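Local coordinates for protein adenosylmethionine-8-amino-7-oxononanoate aminotransferase (Methanocaldococcus jannaschii, PDB 6ZHK) that probably transfers the amino group of S-adenosyl-L-methionine to 7-keto-8-aminopelargonic acid, a pyridoxal-phosphate-dependent step of biotin synthesis, at residues 40-48 with 65-73; 54-62 with 424-432. All blocks are in the same frame, centred on the assembly; numbering follows the deposited sequence.

Interaction 1. Residues 40-48 with 65-73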
ATOM      1  N   GLU A  40      19.819 -13.299   3.663  1.00 20.40           N
ATOM      2  CA  GLU A  40      19.682 -13.690   5.067  1.00 20.64           C
ATOM      3  C   GLU A  40      20.036 -12.540   5.993  1.00 16.93           C
ATOM      4  O   GLU A  40      19.517 -12.443   7.099  1.00 19.47           O
ATOM      5  CB  GLU A  40      20.514 -14.948   5.382  1.00 20.44           C
ATOM      6  CG  GLU A  40      19.913 -15.722   6.574  1.00 29.42           C
ATOM      7  CD  GLU A  40      20.697 -15.501   7.839  1.00 39.59           C
ATOM      8  OE1 GLU A  40      20.277 -15.998   8.922  1.00 45.96           O
ATOM      9  OE2 GLU A  40      21.743 -14.831   7.732  1.00 46.97           O
ATOM     10  N   ARG A  41      20.976 -11.697   5.572  1.00 14.88           N
ATOM     11  CA  ARG A  41      21.290 -10.560   6.408  1.00 18.82           C
ATOM     12  C   ARG A  41      21.974  -9.547   5.504  1.00 15.83           C
ATOM     13  O   ARG A  41      22.096  -9.753   4.306  1.00 18.46           O
ATOM     14  CB  ARG A  41      22.053 -10.985   7.690  1.00 25.36           C
ATOM     15  CG  ARG A  41      23.513 -11.357   7.475  1.00 29.40           C
ATOM     16  CD  ARG A  41      24.221 -12.074   8.643  1.00 39.10           C
ATOM     17  NE  ARG A  41      25.386 -12.794   8.108  1.00 49.10           N
ATOM     18  CZ  ARG A  41      25.506 -14.105   7.834  1.00 49.00           C
ATOM     19  NH1 ARG A  41      24.529 -14.964   8.082  1.00 49.62           N
ATOM     20  NH2 ARG A  41      26.645 -14.552   7.320  1.00 44.30           N
ATOM     21  N   GLY A  42      22.308  -8.402   6.077  1.00 15.10           N
ATOM     22  CA  GLY A  42      22.984  -7.334   5.380  1.00 18.80           C
ATOM     23  C   GLY A  42      24.033  -6.664   6.282  1.00 20.18           C
ATOM     24  O   GLY A  42      23.900  -6.625   7.522  1.00 20.22           O
ATOM     25  N   GLU A  43      25.085  -6.133   5.650  1.00 22.07           N
ATOM     26  CA  GLU A  43      26.039  -5.349   6.392  1.00 21.16           C
ATOM     27  C   GLU A  43      26.589  -4.242   5.502  1.00 20.93           C
ATOM     28  O   GLU A  43      27.076  -4.500   4.414  1.00 18.32           O
ATOM     29  CB  GLU A  43      27.224  -6.233   6.806  1.00 28.86           C
ATOM     30  CG  GLU A  43      28.153  -5.513   7.789  1.00 40.79           C
ATOM     31  CD  GLU A  43      27.582  -5.145   9.160  1.00 52.68           C
ATOM     32  OE1 GLU A  43      26.732  -5.925   9.703  1.00 59.92           O
ATOM     33  OE2 GLU A  43      27.991  -4.068   9.704  1.00 59.18           O
ATOM     34  N   GLY A  44      26.466  -2.991   5.960  1.00 18.51           N
ATOM     35  CA  GLY A  44      26.876  -1.843   5.154  1.00 17.51           C
ATOM     36  C   GLY A  44      26.168  -1.898   3.802  1.00 16.86           C
ATOM     37  O   GLY A  44      24.968  -2.182   3.748  1.00 15.75           O
ATOM     38  N   ASN A  45      26.931  -1.746   2.712  1.00 17.38           N
ATOM     39  CA  ASN A  45      26.334  -1.691   1.396  1.00 15.53           C
ATOM     40  C   ASN A  45      26.130  -3.068   0.763  1.00 15.68           C
ATOM     41  O   ASN A  45      25.932  -3.139  -0.451  1.00 16.46           O
ATOM     42  CB  ASN A  45      27.110  -0.733   0.496  1.00 17.56           C
ATOM     43  CG  ASN A  45      27.136   0.664   1.074  1.00 20.07           C
ATOM     44  OD1 ASN A  45      26.102   1.147   1.592  1.00 18.23           O
ATOM     45  ND2 ASN A  45      28.297   1.329   0.999  1.00 20.14           N
ATOM     46  N   TYR A  46      26.118  -4.140   1.574  1.00 16.16           N
ATOM     47  CA  TYR A  46      26.180  -5.491   1.044  1.00 14.92           C
ATOM     48  C   TYR A  46      25.045  -6.376   1.559  1.00 13.78           C
ATOM     49  O   TYR A  46      24.705  -6.336   2.730  1.00 16.39           O
ATOM     50  CB  TYR A  46      27.489  -6.175   1.490  1.00 17.21           C
ATOM     51  CG  TYR A  46      28.645  -5.588   0.738  1.00 18.95           C
ATOM     52  CD1 TYR A  46      29.215  -4.378   1.135  1.00 18.61           C
ATOM     53  CD2 TYR A  46      29.077  -6.198  -0.426  1.00 18.01           C
ATOM     54  CE1 TYR A  46      30.209  -3.799   0.351  1.00 22.31           C
ATOM     55  CE2 TYR A  46      30.102  -5.650  -1.190  1.00 20.53           C
ATOM     56  CZ  TYR A  46      30.670  -4.455  -0.791  1.00 20.80           C
ATOM     57  OH  TYR A  46      31.625  -3.967  -1.641  1.00 23.41           O
ATOM     58  N   LEU A  47      24.414  -7.094   0.627  1.00 13.31           N
ATOM     59  CA  LEU A  47      23.418  -8.120   0.904  1.00 15.03           C
ATOM     60  C   LEU A  47      24.201  -9.425   1.128  1.00 17.20           C
ATOM     61  O   LEU A  47      25.091  -9.758   0.340  1.00 17.34           O
ATOM     62  CB  LEU A  47      22.581  -8.269  -0.374  1.00 13.80           C
ATOM     63  CG  LEU A  47      21.745  -7.016  -0.684  1.00 14.29           C
ATOM     64  CD1 LEU A  47      21.268  -7.000  -2.149  1.00 12.52           C
ATOM     65  CD2 LEU A  47      20.555  -6.897   0.309  1.00 14.33           C
ATOM     66  N   ILE A  48      23.827 -10.183   2.160  1.00 17.97           N
ATOM     67  CA  ILE A  48      24.514 -11.433   2.450  1.00 17.01           C
ATOM     68  C   ILE A  48      23.531 -12.581   2.284  1.00 17.80           C
ATOM     69  O   ILE A  48      22.478 -12.562   2.927  1.00 17.69           O
ATOM     70  CB  ILE A  48      25.068 -11.372   3.898  1.00 18.08           C
ATOM     71  CG1 ILE A  48      26.011 -10.157   4.034  1.00 23.02           C
ATOM     72  CG2 ILE A  48      25.769 -12.693   4.255  1.00 19.80           C
ATOM     73  CD1 ILE A  48      26.695 -10.012   5.412  1.00 23.08           C
ATOM     74  N   ASN A  65      17.169   1.805  -0.628  1.00 14.28           N
ATOM     75  CA  ASN A  65      18.134   1.751   0.477  1.00 14.70           C
ATOM     76  C   ASN A  65      19.049   2.979   0.391  1.00 13.71           C
ATOM     77  O   ASN A  65      19.642   3.203  -0.628  1.00 15.53           O
ATOM     78  CB  ASN A  65      18.872   0.413   0.452  1.00 15.26           C
ATOM     79  CG  ASN A  65      19.879   0.319   1.589  1.00 17.96           C
ATOM     80  OD1 ASN A  65      20.903   1.006   1.596  1.00 16.52           O
ATOM     81  ND2 ASN A  65      19.474  -0.372   2.640  1.00 16.35           N
ATOM     82  N   LEU A  66      19.181   3.768   1.453  1.00 13.56           N
ATOM     83  CA  LEU A  66      19.978   4.986   1.324  1.00 14.61           C
ATOM     84  C   LEU A  66      21.340   4.781   1.968  1.00 13.86           C
ATOM     85  O   LEU A  66      22.309   5.347   1.512  1.00 16.05           O
ATOM     86  CB  LEU A  66      19.298   6.113   2.101  1.00 13.50           C
ATOM     87  CG  LEU A  66      17.968   6.644   1.526  1.00 14.43           C
ATOM     88  CD1 LEU A  66      17.542   7.847   2.321  1.00 14.92           C
ATOM     89  CD2 LEU A  66      18.089   6.968   0.030  1.00 17.01           C
ATOM     90  N   PHE A  67      21.371   4.128   3.107  1.00 16.34           N
ATOM     91  CA  PHE A  67      22.549   4.210   3.965  1.00 14.92           C
ATOM     92  C   PHE A  67      23.128   2.839   4.313  1.00 17.76           C
ATOM     93  O   PHE A  67      23.922   2.741   5.266  1.00 17.84           O
ATOM     94  CB  PHE A  67      22.188   4.954   5.252  1.00 17.06           C
ATOM     95  CG  PHE A  67      21.793   6.375   4.985  1.00 17.70           C
ATOM     96  CD1 PHE A  67      22.625   7.219   4.244  1.00 18.75           C
ATOM     97  CD2 PHE A  67      20.586   6.862   5.495  1.00 17.85           C
ATOM     98  CE1 PHE A  67      22.246   8.526   3.980  1.00 17.76           C
ATOM     99  CE2 PHE A  67      20.215   8.173   5.243  1.00 16.89           C
ATOM    100  CZ  PHE A  67      21.053   9.006   4.514  1.00 16.77           C
ATOM    101  N   GLY A  68      22.749   1.822   3.561  1.00 15.79           N
ATOM    102  CA  GLY A  68      23.272   0.486   3.844  1.00 17.12           C
ATOM    103  C   GLY A  68      22.255  -0.316   4.649  1.00 15.96           C
ATOM    104  O   GLY A  68      21.198   0.228   4.999  1.00 17.39           O
ATOM    105  N   HIS A  69      22.592  -1.567   4.953  1.00 16.04           N
ATOM    106  CA  HIS A  69      21.694  -2.517   5.573  1.00 16.80           C
ATOM    107  C   HIS A  69      21.948  -2.703   7.064  1.00 18.88           C
ATOM    108  O   HIS A  69      21.293  -3.566   7.681  1.00 20.52           O
ATOM    109  CB  HIS A  69      21.763  -3.868   4.839  1.00 17.11           C
ATOM    110  CG  HIS A  69      21.246  -3.779   3.451  1.00 20.57           C
ATOM    111  ND1 HIS A  69      19.860  -3.787   3.172  1.00 18.21           N
ATOM    112  CD2 HIS A  69      21.889  -3.616   2.271  1.00 17.94           C
ATOM    113  CE1 HIS A  69      19.713  -3.750   1.868  1.00 17.57           C
ATOM    114  NE2 HIS A  69      20.931  -3.597   1.291  1.00 16.46           N
ATOM    115  N   SER A  70      22.839  -1.889   7.653  1.00 17.13           N
ATOM    116  CA  SER A  70      23.087  -2.049   9.090  1.00 18.77           C
ATOM    117  C   SER A  70      23.293  -0.672   9.730  1.00 19.60           C
ATOM    118  O   SER A  70      24.191  -0.437  10.537  1.00 18.65           O
ATOM    119  CB  SER A  70      24.272  -2.988   9.317  1.00 19.30           C
ATOM    120  OG  SER A  70      25.415  -2.422   8.670  1.00 19.74           O
ATOM    121  N   ARG A  71      22.417   0.258   9.377  1.00 17.40           N
ATOM    122  CA  ARG A  71      22.581   1.619   9.846  1.00 19.57           C
ATOM    123  C   ARG A  71      21.958   1.729  11.230  1.00 18.98           C
ATOM    124  O   ARG A  71      20.751   1.609  11.361  1.00 19.41           O
ATOM    125  CB  ARG A  71      21.957   2.618   8.868  1.00 19.51           C
ATOM    126  CG  ARG A  71      22.237   4.055   9.268  1.00 21.94           C
ATOM    127  CD  ARG A  71      23.649   4.401   8.847  1.00 21.51           C
ATOM    128  NE  ARG A  71      23.968   5.626   9.567  1.00 22.36           N
ATOM    129  CZ  ARG A  71      24.749   6.589   9.092  1.00 25.79           C
ATOM    130  NH1 ARG A  71      25.289   6.465   7.891  1.00 26.86           N
ATOM    131  NH2 ARG A  71      24.995   7.673   9.828  1.00 25.38           N
ATOM    132  N   LYS A  72      22.789   1.967  12.267  1.00 16.33           N
ATOM    133  CA  LYS A  72      22.340   1.781  13.646  1.00 17.04           C
ATOM    134  C   LYS A  72      21.218   2.732  14.053  1.00 19.48           C
ATOM    135  O   LYS A  72      20.307   2.303  14.764  1.00 15.97           O
ATOM    136  CB  LYS A  72      23.490   1.917  14.660  1.00 18.70           C
ATOM    137  CG  LYS A  72      24.498   0.769  14.615  1.00 26.79           C
ATOM    138  N   GLU A  73      21.285   4.001  13.609  1.00 18.26           N
ATOM    139  CA  GLU A  73      20.300   4.976  14.079  1.00 18.96           C
ATOM    140  C   GLU A  73      18.881   4.544  13.673  1.00 17.93           C
ATOM    141  O   GLU A  73      17.914   4.777  14.417  1.00 16.38           O
ATOM    142  CB  GLU A  73      20.540   6.341  13.439  1.00 20.56           C
ATOM    143  CG  GLU A  73      21.860   7.013  13.840  1.00 21.98           C
ATOM    144  CD  GLU A  73      23.000   6.732  12.883  1.00 23.32           C
ATOM    145  OE1 GLU A  73      23.065   5.627  12.344  1.00 21.10           O
ATOM    146  OE2 GLU A  73      23.804   7.644  12.644  1.00 23.75           O
TER
HETATM  147  O   HOH W   1      27.331  -1.541  10.077  1.00 34.89           O
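His69 runs along the beta-hairpin of residues 40-48 and touches it from CB to tip. CB sits 3.7 Å from Gly42 CA, where a side chain on Gly42 would collide with it. CG lies beside the backbone N (chi1 -66°), and this directs the ring along the hairpin toward Leu47. CD2 comes to 3.7 Å from Gly44 O, which is near the ring plane. CE1 and NE2 lie under Leu47 CD2, a CH-pi contact with the methyl 3.8 Å from the ring centroid. Asn65 ND2 covers the opposite ring face. His69 NE2 is hydrogen-bonded to Asp57 OD2. A leucine at this position would probably leave Asp57 OD2 without its imidazole partner.

Two bonds hold the hairpin tip, one between backbones and one to the Ser70 hydroxyl. His69 N donates to Gly44 O at 2.7 Å. Gly44 N donates to Ser70 OG at 3.0 Å in an almost straight bond (176°). A water that also bonds Ser70 OG donates to Glu43 OE2 at 2.6 Å. Gly44 N-H and C=O, in a type II' turn, are thus both satisfied by 65-73. With CB on Gly42 CA and both faces covered, the ring is probably limited in turning.

Interaction 2. Residues 54-62 with 424-432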
ATOM      1  N   LYS A  54      28.589 -12.240  -0.136  1.00 18.48           N
ATOM      2  CA  LYS A  54      28.241 -10.836  -0.058  1.00 19.67           C
ATOM      3  C   LYS A  54      28.155 -10.231  -1.471  1.00 19.05           C
ATOM      4  O   LYS A  54      28.954 -10.565  -2.384  1.00 20.39           O
ATOM      5  CB  LYS A  54      29.338 -10.072   0.699  1.00 21.75           C
ATOM      6  CG  LYS A  54      29.573 -10.473   2.159  1.00 25.75           C
ATOM      7  CD  LYS A  54      30.738  -9.655   2.800  1.00 31.52           C
ATOM      8  CE  LYS A  54      30.996  -9.872   4.283  1.00 36.99           C
ATOM      9  NZ  LYS A  54      31.124 -11.317   4.591  1.00 46.37           N
ATOM     10  N   TYR A  55      27.136  -9.372  -1.660  1.00 16.64           N
ATOM     11  CA  TYR A  55      26.847  -8.722  -2.926  1.00 16.77           C
ATOM     12  C   TYR A  55      26.626  -7.237  -2.710  1.00 16.10           C
ATOM     13  O   TYR A  55      25.823  -6.865  -1.860  1.00 15.33           O
ATOM     14  CB  TYR A  55      25.623  -9.385  -3.551  1.00 19.24           C
ATOM     15  CG  TYR A  55      25.856 -10.855  -3.790  1.00 20.65           C
ATOM     16  CD1 TYR A  55      26.498 -11.284  -4.947  1.00 20.25           C
ATOM     17  CD2 TYR A  55      25.445 -11.800  -2.868  1.00 23.17           C
ATOM     18  CE1 TYR A  55      26.770 -12.631  -5.166  1.00 22.71           C
ATOM     19  CE2 TYR A  55      25.670 -13.154  -3.099  1.00 21.90           C
ATOM     20  CZ  TYR A  55      26.307 -13.565  -4.259  1.00 22.92           C
ATOM     21  OH  TYR A  55      26.561 -14.892  -4.495  1.00 24.94           O
ATOM     22  N   LEU A  56      27.398  -6.396  -3.407  1.00 14.23           N
ATOM     23  CA  LEU A  56      27.172  -4.965  -3.317  1.00 16.35           C
ATOM     24  C   LEU A  56      25.759  -4.659  -3.830  1.00 15.18           C
ATOM     25  O   LEU A  56      25.416  -5.033  -4.948  1.00 16.44           O
ATOM     26  CB  LEU A  56      28.219  -4.276  -4.194  1.00 15.33           C
ATOM     27  CG  LEU A  56      28.209  -2.747  -4.221  1.00 16.47           C
ATOM     28  CD1 LEU A  56      28.529  -2.182  -2.844  1.00 18.92           C
ATOM     29  CD2 LEU A  56      29.292  -2.287  -5.182  1.00 17.34           C
ATOM     30  N   ASP A  57      24.999  -3.880  -3.068  1.00 15.89           N
ATOM     31  CA  ASP A  57      23.608  -3.615  -3.460  1.00 17.08           C
ATOM     32  C   ASP A  57      23.560  -2.419  -4.428  1.00 15.54           C
ATOM     33  O   ASP A  57      23.249  -1.292  -4.057  1.00 15.68           O
ATOM     34  CB  ASP A  57      22.797  -3.362  -2.202  1.00 18.90           C
ATOM     35  CG  ASP A  57      21.281  -3.328  -2.415  1.00 18.19           C
ATOM     36  OD1 ASP A  57      20.822  -3.381  -3.590  1.00 17.71           O
ATOM     37  OD2 ASP A  57      20.603  -3.227  -1.399  1.00 18.33           O
ATOM     38  N   ALA A  58      23.879  -2.693  -5.681  1.00 16.13           N
ATOM     39  CA  ALA A  58      24.158  -1.645  -6.656  1.00 14.33           C
ATOM     40  C   ALA A  58      22.838  -1.025  -7.140  1.00 13.46           C
ATOM     41  O   ALA A  58      22.898   0.044  -7.737  1.00 14.39           O
ATOM     42  CB  ALA A  58      24.945  -2.249  -7.816  1.00 16.53           C
ATOM     43  N   VAL A  59      21.686  -1.641  -6.794  1.00 12.96           N
ATOM     44  CA  VAL A  59      20.385  -1.043  -7.096  1.00 14.78           C
ATOM     45  C   VAL A  59      19.623  -0.634  -5.827  1.00 15.30           C
ATOM     46  O   VAL A  59      18.396  -0.364  -5.866  1.00 15.01           O
ATOM     47  CB  VAL A  59      19.543  -1.903  -8.058  1.00 15.40           C
ATOM     48  CG1 VAL A  59      20.101  -1.920  -9.492  1.00 13.57           C
ATOM     49  CG2 VAL A  59      19.288  -3.340  -7.535  1.00 15.30           C
ATOM     50  N   SER A  60      20.311  -0.663  -4.684  1.00 12.76           N
ATOM     51  CA  SER A  60      19.708  -0.242  -3.423  1.00 12.22           C
ATOM     52  C   SER A  60      18.412  -0.965  -3.136  1.00 13.21           C
ATOM     53  O   SER A  60      17.479  -0.342  -2.648  1.00 13.70           O
ATOM     54  CB  SER A  60      19.484   1.254  -3.437  1.00 14.09           C
ATOM     55  OG  SER A  60      20.744   1.905  -3.403  1.00 17.48           O
ATOM     56  N   SER A  61      18.387  -2.300  -3.337  1.00 14.05           N
ATOM     57  CA  SER A  61      17.172  -3.068  -3.020  1.00 14.19           C
ATOM     58  C   SER A  61      15.941  -2.445  -3.719  1.00 16.63           C
ATOM     59  O   SER A  61      14.842  -2.387  -3.149  1.00 16.18           O
ATOM     60  CB  SER A  61      16.968  -3.335  -1.530  1.00 16.68           C
ATOM     61  OG  SER A  61      18.134  -3.941  -0.926  1.00 17.22           O
ATOM     62  N   ILE A  62      16.164  -2.050  -4.993  1.00 13.93           N
ATOM     63  CA  ILE A  62      15.149  -1.472  -5.873  1.00 15.30           C
ATOM     64  C   ILE A  62      14.828  -0.044  -5.386  1.00 17.09           C
ATOM     65  O   ILE A  62      13.640   0.363  -5.216  1.00 15.05           O
ATOM     66  CB  ILE A  62      13.909  -2.376  -6.094  1.00 16.75           C
ATOM     67  CG1 ILE A  62      14.210  -3.881  -6.121  1.00 13.75           C
ATOM     68  CG2 ILE A  62      13.076  -1.903  -7.321  1.00 18.00           C
ATOM     69  CD1 ILE A  62      15.056  -4.328  -7.293  1.00 16.07           C
ATOM     70  N   LEU A 424      27.007 -10.664 -10.895  1.00 18.65           N
ATOM     71  CA  LEU A 424      26.788 -11.421  -9.676  1.00 19.45           C
ATOM     72  C   LEU A 424      28.036 -12.238  -9.333  1.00 21.38           C
ATOM     73  O   LEU A 424      28.403 -12.352  -8.148  1.00 24.18           O
ATOM     74  CB  LEU A 424      25.534 -12.309  -9.819  1.00 19.50           C
ATOM     75  CG  LEU A 424      24.874 -12.706  -8.502  1.00 23.09           C
ATOM     76  CD1 LEU A 424      24.259 -11.522  -7.767  1.00 20.64           C
ATOM     77  CD2 LEU A 424      23.895 -13.867  -8.648  1.00 23.52           C
ATOM     78  N   GLU A 425      28.723 -12.758 -10.368  1.00 23.29           N
ATOM     79  CA  GLU A 425      29.986 -13.475 -10.150  1.00 25.08           C
ATOM     80  C   GLU A 425      31.053 -12.570  -9.526  1.00 24.84           C
ATOM     81  O   GLU A 425      31.994 -13.056  -8.884  1.00 23.78           O
ATOM     82  CB  GLU A 425      30.548 -14.023 -11.466  1.00 30.13           C
ATOM     83  CG  GLU A 425      29.705 -15.117 -12.096  1.00 33.06           C
ATOM     84  CD  GLU A 425      30.063 -15.394 -13.552  1.00 37.42           C
ATOM     85  OE1 GLU A 425      30.976 -14.706 -14.130  1.00 35.57           O
ATOM     86  OE2 GLU A 425      29.457 -16.312 -14.110  1.00 35.22           O
ATOM     87  N   LYS A 426      30.973 -11.254  -9.789  1.00 20.06           N
ATOM     88  CA  LYS A 426      31.931 -10.294  -9.266  1.00 17.90           C
ATOM     89  C   LYS A 426      31.438  -9.697  -7.947  1.00 18.69           C
ATOM     90  O   LYS A 426      32.016  -8.734  -7.487  1.00 22.37           O
ATOM     91  CB  LYS A 426      32.237  -9.203 -10.306  1.00 18.33           C
ATOM     92  CG  LYS A 426      32.660  -9.739 -11.676  1.00 18.55           C
ATOM     93  CD  LYS A 426      32.714  -8.687 -12.751  1.00 20.53           C
ATOM     94  CE  LYS A 426      33.002  -9.260 -14.120  1.00 25.03           C
ATOM     95  NZ  LYS A 426      34.272 -10.019 -14.053  1.00 29.06           N
ATOM     96  N   GLY A 427      30.415 -10.301  -7.321  1.00 17.34           N
ATOM     97  CA  GLY A 427      30.016  -9.844  -5.987  1.00 18.86           C
ATOM     98  C   GLY A 427      29.159  -8.563  -6.040  1.00 16.93           C
ATOM     99  O   GLY A 427      29.202  -7.773  -5.105  1.00 17.64           O
ATOM    100  N   ILE A 428      28.392  -8.369  -7.135  1.00 15.55           N
ATOM    101  CA  ILE A 428      27.540  -7.201  -7.297  1.00 14.86           C
ATOM    102  C   ILE A 428      26.138  -7.640  -7.715  1.00 14.63           C
ATOM    103  O   ILE A 428      25.947  -8.427  -8.664  1.00 18.15           O
ATOM    104  CB  ILE A 428      28.106  -6.235  -8.365  1.00 15.55           C
ATOM    105  CG1 ILE A 428      29.466  -5.672  -7.948  1.00 14.38           C
ATOM    106  CG2 ILE A 428      27.030  -5.142  -8.690  1.00 13.80           C
ATOM    107  CD1 ILE A 428      30.241  -4.997  -9.095  1.00 17.08           C
ATOM    108  N   TYR A 429      25.115  -7.043  -7.070  1.00 14.61           N
ATOM    109  CA  TYR A 429      23.731  -7.324  -7.380  1.00 15.28           C
ATOM    110  C   TYR A 429      23.227  -6.124  -8.175  1.00 15.85           C
ATOM    111  O   TYR A 429      23.244  -4.986  -7.673  1.00 15.40           O
ATOM    112  CB  TYR A 429      22.866  -7.424  -6.106  1.00 15.56           C
ATOM    113  CG  TYR A 429      21.391  -7.512  -6.446  1.00 15.49           C
ATOM    114  CD1 TYR A 429      20.904  -8.475  -7.322  1.00 18.11           C
ATOM    115  CD2 TYR A 429      20.494  -6.634  -5.864  1.00 16.19           C
ATOM    116  CE1 TYR A 429      19.543  -8.548  -7.660  1.00 18.82           C
ATOM    117  CE2 TYR A 429      19.136  -6.706  -6.156  1.00 17.30           C
ATOM    118  CZ  TYR A 429      18.668  -7.658  -7.056  1.00 18.90           C
ATOM    119  OH  TYR A 429      17.335  -7.577  -7.366  1.00 20.39           O
ATOM    120  N   MET A 430      22.782  -6.386  -9.408  1.00 14.81           N
ATOM    121  CA  MET A 430      22.184  -5.377 -10.233  1.00 16.66           C
ATOM    122  C   MET A 430      20.933  -5.971 -10.873  1.00 18.93           C
ATOM    123  O   MET A 430      21.005  -7.096 -11.380  1.00 18.57           O
ATOM    124  CB  MET A 430      23.210  -4.965 -11.304  1.00 18.92           C
ATOM    125  CG  MET A 430      22.734  -3.830 -12.237  1.00 18.10           C
ATOM    126  SD  MET A 430      21.617  -4.303 -13.590  1.00 19.10           S
ATOM    127  CE  MET A 430      22.553  -5.461 -14.605  1.00 18.68           C
ATOM    128  N   ARG A 431      19.788  -5.248 -10.787  1.00 14.46           N
ATOM    129  CA  ARG A 431      18.578  -5.638 -11.513  1.00 19.26           C
ATOM    130  C   ARG A 431      18.384  -4.716 -12.714  1.00 19.22           C
ATOM    131  O   ARG A 431      18.227  -3.513 -12.537  1.00 21.54           O
ATOM    132  CB  ARG A 431      17.299  -5.578 -10.653  1.00 20.62           C
ATOM    133  CG  ARG A 431      16.074  -6.094 -11.400  1.00 21.35           C
ATOM    134  CD  ARG A 431      14.851  -6.093 -10.496  1.00 18.69           C
ATOM    135  NE  ARG A 431      13.614  -6.418 -11.193  1.00 20.60           N
ATOM    136  CZ  ARG A 431      13.136  -7.658 -11.349  1.00 22.01           C
ATOM    137  NH1 ARG A 431      13.810  -8.734 -10.912  1.00 19.08           N
ATOM    138  NH2 ARG A 431      11.987  -7.796 -11.974  1.00 16.81           N
ATOM    139  N   PRO A 432      18.324  -5.250 -13.959  1.00 18.69           N
ATOM    140  CA  PRO A 432      18.158  -4.398 -15.126  1.00 17.72           C
ATOM    141  C   PRO A 432      16.683  -4.213 -15.448  1.00 18.69           C
ATOM    142  O   PRO A 432      15.808  -4.868 -14.869  1.00 18.88           O
ATOM    143  CB  PRO A 432      18.856  -5.290 -16.166  1.00 15.11           C
ATOM    144  CG  PRO A 432      18.313  -6.700 -15.826  1.00 17.02           C
ATOM    145  CD  PRO A 432      18.395  -6.685 -14.297  1.00 20.12           C
TER
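Leu56 pairs with Ile428, and Asp57 with Tyr429, in a short parallel strand pair of two bridges. Leu56 N donates to Gly427 O at 2.8 Å, Tyr429 N to Leu56 O at 2.9 Å, and Ala58 N to Tyr429 O at 3.1 Å. The last is the most bent, at 140°. Tyr55 CA also makes a CH...O contact with Gly427 O. Gly427 has positive phi and is the C-prime residue of the Schellman motif that ends helix 415-425, so the chain passes from helix straight into the strand pair.

On the Leu56 side, Ala58 CB meets Ile428 CG2 at 3.7 Å. Helix 447-463 packs on Ile428 as well. Beside the helix end, the Tyr55 ring has Leu424 O at its edge, in plane, 3.4 Å from CE1. Leu424 CD1 touches CD1 of the same ring.

On the other face, Asp57 and Tyr429 lie side by side, carboxylate and ring planes 46° apart, with Asp57 OD1 at the ring edge. Ser61 N donates to OD1 and Ser61 OG to OD2. Val59 crosses Tyr429 at about a right angle, and its CG2 reaches CE2 at 3.6 Å. CG1 of Val59 packs on the backbone N of Arg431, which is buried and has no polar partner in the model. CG of Arg431 is anti to the backbone N (chi1 -175°) and the chain runs extended to NE, which carries CD to Ile62 CD1 at 3.7 Å. Arg431 NH2 donates a hydrogen bond to Tyr25 O.

Arg431 is predicted to bind substrate, and the nearby Tyr25 to recognise it. The arrangement fits the fold of class-III aminotransferases, where an N-terminal and a C-terminal part of the chain come together in the small domain beside the active site.

Overall arrangement
Both contacts build on one mixed sheet. Strands 46-49 and 54-57 are neighbours in it, and Leu47 N meets Tyr55 O at 2.9 Å. The bond between His69 and Asp57 is a side-chain link beside this backbone one. Both contacts are largely buried, and both touch the second subunit. Interaction 1 joins parts close in sequence. It reaches the surface at Glu43, and there it is polar and includes a water. Interaction 2 joins parts 362 residues apart. It adds strand 428-429, an outermost strand of this sheet within the chain, and apart from its backbone bonds it is mostly apolar. It lies nearer the predicted substrate site, with Arg431 among its own residues.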